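Multicopper oxidase (Pseudomonas thermotolerans, PDB 6VOW) probably oxidises phenolic, laccase-type substrates at one copper centre and passes the electrons to a three-copper cluster that reduces dioxygen to water. Local coordinates at residues Cys73-Trp78 with Ala311-Glu316; His96-Pro101 with Leu153-Arg158. All coordinates share one frame; numbering follows the deposited sequence.

Contact 2 lies within the N-terminal cupredoxin-like domain, and contact 1 ties that domain to the loop 311-316; their centres are about 7 Å apart. Strands 71-74 and 151-156 are parallel neighbours in one sheet, and a probable hydrogen bond from Gln75 N to Glu156 O, 2.8 Å long, carries the pairing past the end of the first strand. Contact 2 closes over apolar side chains and reaches the copper cluster through His96, whose ND1 sits 2.1 Å from CU2 of the Cu-O-Cu group. Contact 1 instead reaches the loop 311-316, which joins the second and third domains. Arg99, weakly hydrogen-bonded through NH2 to Pro313 O, is a further link between the two contacts.

Contact 1 (Cys73-Trp78 with Ala311-Glu316); sequences CRQGDW and ANPVAE
Gln75 reaches across to Asn312 and Pro313 with the amide at the end of its side chain, and those three residues make the whole contact. Its CG lies anti to the backbone N (chi1 -179°) and the chain stays extended beyond it, so the amide is carried well clear of the turn towards the loop. NE2 comes within 3.2 Å of Asn312 OD1. The two amides stand almost perpendicular, their planes 80° apart, and the side chains meet at a slant. What pins each amide is mostly elsewhere: Gln75 NE2 is hydrogen-bonded to Glu128 O and Gln75 OE1 accepts from Arg158 N, while Asn312 ND2 gives its hydrogen bond to Ala130 O. With both ends of the glutamine amide engaged, its rotation is fixed and its buried polar atoms are satisfied. With CG beside the backbone N (chi1 -72°), Asn312 brings OD1, not ND2, to the glutamine.

Pro313 approaches Gln75 from the opposite direction. Its CD lies 3.8 Å from Gln75 NE2, a plain packing contact at the more exposed border of the interface. The proline is also the centre of an inverse gamma turn, and a weak hydrogen bond of 2.9 Å from Val314 N to Asn312 O closes it.

Within 73-78, Gln75 occupies the second position of a type II beta turn from Arg74 to Asp77, closed by Asp77 N to Arg74 O at 3.0 Å. Gly76 follows it with a positive phi, as this turn requires. The turn links strands 71-74 and 78-85, which lie in different sheets, and thus the contact joins a sheet-to-sheet connection of the first cupredoxin domain to the interdomain linker of a three-domain multicopper oxidase.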
# COMPACT_ATOMS: atom_id res chain seq x y z
N CYS A 73 6.80 13.80 3.50
CA CYS A 73 6.20 15.09 3.31
C CYS A 73 5.43 15.46 4.58
O CYS A 73 5.50 14.75 5.61
CB CYS A 73 5.28 15.12 2.10
SG CYS A 73 4.91 16.83 1.38
N ARG A 74 4.75 16.60 4.56
CA ARG A 74 4.04 17.08 5.75
C ARG A 74 2.76 17.44 5.19
O ARG A 74 2.75 17.89 4.02
CB ARG A 74 4.79 18.31 6.33
CG ARG A 74 4.03 19.28 7.23
CD ARG A 74 4.37 19.04 8.67
NE ARG A 74 5.82 19.02 8.85
CZ ARG A 74 6.44 18.45 9.89
NH1 ARG A 74 5.77 17.82 10.85
NH2 ARG A 74 7.77 18.49 9.96
N GLN A 75 1.70 17.17 5.93
CA GLN A 75 0.36 17.41 5.47
C GLN A 75 0.13 18.86 5.18
O GLN A 75 0.43 19.68 6.02
CB GLN A 75 -0.61 16.96 6.57
CG GLN A 75 -2.07 17.10 6.26
CD GLN A 75 -2.88 16.59 7.40
OE1 GLN A 75 -2.42 16.58 8.54
NE2 GLN A 75 -4.08 16.13 7.12
N GLY A 76 -0.42 19.15 4.01
CA GLY A 76 -0.68 20.53 3.55
C GLY A 76 0.44 21.01 2.66
O GLY A 76 0.29 21.94 1.92
N ASP A 77 1.57 20.33 2.67
CA ASP A 77 2.69 20.78 1.86
C ASP A 77 2.75 20.10 0.49
O ASP A 77 1.97 19.18 0.21
CB ASP A 77 3.99 20.53 2.60
CG ASP A 77 4.08 21.24 3.91
OD1 ASP A 77 3.21 22.08 4.21
OD2 ASP A 77 5.08 20.97 4.59
N TRP A 78 3.65 20.61 -0.36
CA TRP A 78 3.90 20.10 -1.74
C TRP A 78 4.98 19.14 -1.67
O TRP A 78 5.98 19.39 -0.98
CB TRP A 78 4.33 21.17 -2.76
CG TRP A 78 3.25 22.10 -3.17
CD1 TRP A 78 2.97 23.27 -2.59
CD2 TRP A 78 2.34 21.99 -4.25
NE1 TRP A 78 1.92 23.87 -3.17
CE2 TRP A 78 1.53 23.12 -4.23
CE3 TRP A 78 2.12 21.03 -5.23
CZ2 TRP A 78 0.50 23.33 -5.15
CZ3 TRP A 78 1.13 21.23 -6.12
CH2 TRP A 78 0.33 22.36 -6.09
N ALA A 311 -8.69 13.17 11.87
CA ALA A 311 -9.15 12.69 10.58
C ALA A 311 -8.49 13.51 9.47
O ALA A 311 -8.37 14.69 9.54
CB ALA A 311 -10.66 12.77 10.48
N ASN A 312 -8.01 12.83 8.46
CA ASN A 312 -7.73 13.50 7.17
C ASN A 312 -8.98 14.17 6.54
O ASN A 312 -10.10 13.73 6.80
CB ASN A 312 -7.10 12.44 6.31
CG ASN A 312 -5.73 12.18 6.79
OD1 ASN A 312 -5.06 13.12 7.19
ND2 ASN A 312 -5.31 10.93 6.83
N PRO A 313 -8.79 15.24 5.74
CA PRO A 313 -9.88 15.97 5.12
C PRO A 313 -10.48 15.26 3.89
O PRO A 313 -10.34 15.73 2.76
CB PRO A 313 -9.19 17.29 4.68
CG PRO A 313 -7.81 16.86 4.35
CD PRO A 313 -7.48 15.89 5.46
N VAL A 314 -11.17 14.16 4.14
CA VAL A 314 -11.77 13.35 3.10
C VAL A 314 -13.25 13.66 3.09
O VAL A 314 -13.86 13.94 4.08
CB VAL A 314 -11.58 11.88 3.44
CG1 VAL A 314 -11.87 11.03 2.22
CG2 VAL A 314 -10.19 11.61 3.94
N ALA A 315 -13.84 13.58 1.91
CA ALA A 315 -15.21 13.98 1.72
C ALA A 315 -16.14 12.90 2.29
O ALA A 315 -16.15 11.78 1.82
CB ALA A 315 -15.46 14.24 0.22
N GLU A 316 -16.88 13.23 3.35
CA GLU A 316 -17.81 12.30 3.97
C GLU A 316 -18.77 11.80 2.93
O GLU A 316 -19.42 12.58 2.26
CB GLU A 316 -18.60 12.97 5.10
CG GLU A 316 -19.34 11.99 5.99
CD GLU A 316 -18.47 10.86 6.55
OE1 GLU A 316 -17.65 11.14 7.47
OE2 GLU A 316 -18.62 9.70 6.06

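Contact 2 (His96-Pro101 with Leu153-Arg158); sequences HGIRLP and LVVEER. With C2O (Cu-O-Cu linkage), chain B.
Ile98 points its side chain at strand 151-156 and meets Leu153 and Val155 by apolar packing alone. The Ile98 and Leu153 side chains cross at about a right angle, and Leu153 CD2 lies against both carbons of the isoleucine arm, 4.0 Å from Ile98 CG1 and 4.1 Å from Ile98 CD1. That arm is set beside the backbone N by a chi1 of -58°. At its tip, CD1 comes within 4.4 Å of Val155 CG2, a looser touch. Phe133 and Phe125 close round Ile98, making this part of the hydrophobic interior between the two sheets of a cupredoxin-like Greek-key sandwich, with Phe133 on strand 131-136 and Phe125 on strand 120-126.

Metal coordination comes from the start of the same loop. His96 ND1 binds copper CU2 of the Cu-O-Cu group at 2.1 Å, and His136 and His440 supply the other two nitrogens. Its CG is anti to the backbone N, chi1 -178°, which carries the ring to the cluster.

On the side of the ring away from copper, His96 NE2 is hydrogen-bonded to Asp413 OD1, which probably steadies the ring's orientation. As an aromatic contact, the His391 ring stacks on that of His96.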
# COMPACT_ATOMS: atom_id res chain seq x y z
N HIS A 96 0.65 5.64 -4.17
CA HIS A 96 -0.45 4.77 -3.68
C HIS A 96 -1.08 5.41 -2.48
O HIS A 96 -0.45 5.51 -1.43
CB HIS A 96 0.05 3.33 -3.32
CG HIS A 96 -1.07 2.41 -2.86
ND1 HIS A 96 -1.42 1.25 -3.52
CD2 HIS A 96 -1.93 2.52 -1.83
CE1 HIS A 96 -2.41 0.66 -2.88
NE2 HIS A 96 -2.75 1.43 -1.87
N GLY A 97 -2.31 5.85 -2.65
CA GLY A 97 -3.16 6.34 -1.59
C GLY A 97 -3.34 7.88 -1.61
O GLY A 97 -4.24 8.43 -0.96
N ILE A 98 -2.49 8.56 -2.35
CA ILE A 98 -2.53 10.01 -2.39
C ILE A 98 -3.63 10.43 -3.31
O ILE A 98 -3.69 10.01 -4.42
CB ILE A 98 -1.21 10.64 -2.90
CG1 ILE A 98 0.00 10.22 -2.02
CG2 ILE A 98 -1.35 12.19 -2.95
CD1 ILE A 98 -0.21 10.53 -0.62
N ARG A 99 -4.51 11.29 -2.82
CA ARG A 99 -5.49 11.97 -3.66
C ARG A 99 -4.77 13.17 -4.32
O ARG A 99 -4.62 14.20 -3.76
CB ARG A 99 -6.67 12.41 -2.83
CG ARG A 99 -7.18 11.28 -1.95
CD ARG A 99 -8.37 11.72 -1.15
NE ARG A 99 -7.93 12.60 -0.06
CZ ARG A 99 -8.51 13.73 0.31
NH1 ARG A 99 -9.59 14.20 -0.32
NH2 ARG A 99 -7.99 14.41 1.33
N LEU A 100 -4.31 12.97 -5.52
CA LEU A 100 -3.64 14.00 -6.26
C LEU A 100 -4.36 14.11 -7.59
O LEU A 100 -5.25 13.36 -7.86
CB LEU A 100 -2.21 13.59 -6.48
CG LEU A 100 -1.94 12.08 -6.71
CD1 LEU A 100 -2.61 11.43 -7.96
CD2 LEU A 100 -0.45 11.95 -6.84
N PRO A 101 -4.01 15.11 -8.42
CA PRO A 101 -4.64 15.23 -9.72
C PRO A 101 -4.23 14.12 -10.63
O PRO A 101 -3.06 13.63 -10.55
CB PRO A 101 -4.05 16.49 -10.28
CG PRO A 101 -3.89 17.29 -9.09
CD PRO A 101 -3.30 16.33 -8.08
N LEU A 153 6.12 6.07 1.61
CA LEU A 153 5.87 7.55 1.69
C LEU A 153 5.12 7.92 2.96
O LEU A 153 4.02 7.44 3.19
CB LEU A 153 5.05 8.03 0.53
CG LEU A 153 4.56 9.46 0.46
CD1 LEU A 153 5.72 10.40 0.63
CD2 LEU A 153 3.82 9.71 -0.83
N VAL A 154 5.76 8.68 3.84
CA VAL A 154 5.11 9.20 5.07
C VAL A 154 4.71 10.65 4.86
O VAL A 154 5.56 11.47 4.51
CB VAL A 154 6.05 9.11 6.29
CG1 VAL A 154 5.38 9.63 7.53
CG2 VAL A 154 6.45 7.66 6.56
N VAL A 155 3.42 10.97 5.05
CA VAL A 155 2.95 12.30 5.15
C VAL A 155 2.74 12.59 6.64
O VAL A 155 1.84 12.02 7.25
CB VAL A 155 1.70 12.52 4.28
CG1 VAL A 155 1.24 14.00 4.37
CG2 VAL A 155 2.04 12.17 2.80
N GLU A 156 3.66 13.38 7.24
CA GLU A 156 3.58 13.76 8.59
C GLU A 156 2.26 14.55 8.87
O GLU A 156 1.74 15.31 8.03
CB GLU A 156 4.84 14.54 8.98
CG GLU A 156 6.08 13.62 9.01
CD GLU A 156 7.41 14.31 9.28
OE1 GLU A 156 7.31 15.46 9.75
OE2 GLU A 156 8.52 13.73 9.03
N GLU A 157 1.68 14.32 10.04
CA GLU A 157 0.48 15.14 10.47
C GLU A 157 0.86 16.67 10.53
O GLU A 157 2.00 17.03 10.81
CB GLU A 157 -0.05 14.74 11.85
CG GLU A 157 -0.66 13.33 11.96
CD GLU A 157 0.42 12.21 11.83
OE1 GLU A 157 1.61 12.32 12.34
OE2 GLU A 157 0.06 11.19 11.21
N ARG A 158 -0.09 17.53 10.27
CA ARG A 158 0.20 18.97 10.29
C ARG A 158 0.58 19.39 11.69
O ARG A 158 1.57 20.11 11.88
CB ARG A 158 -0.95 19.80 9.76
CG ARG A 158 -0.52 21.29 9.57
CD ARG A 158 -1.39 22.10 8.64
NE ARG A 158 -2.69 21.48 8.81
CZ ARG A 158 -3.39 20.82 7.89
NH1 ARG A 158 -3.02 20.78 6.64
NH2 ARG A 158 -4.56 20.25 8.27
CU2 C2O B . -0.47 0.60 -5.25
CU3 C2O B . -2.94 0.87 -9.12
O1 C2O B . -1.83 0.66 -7.12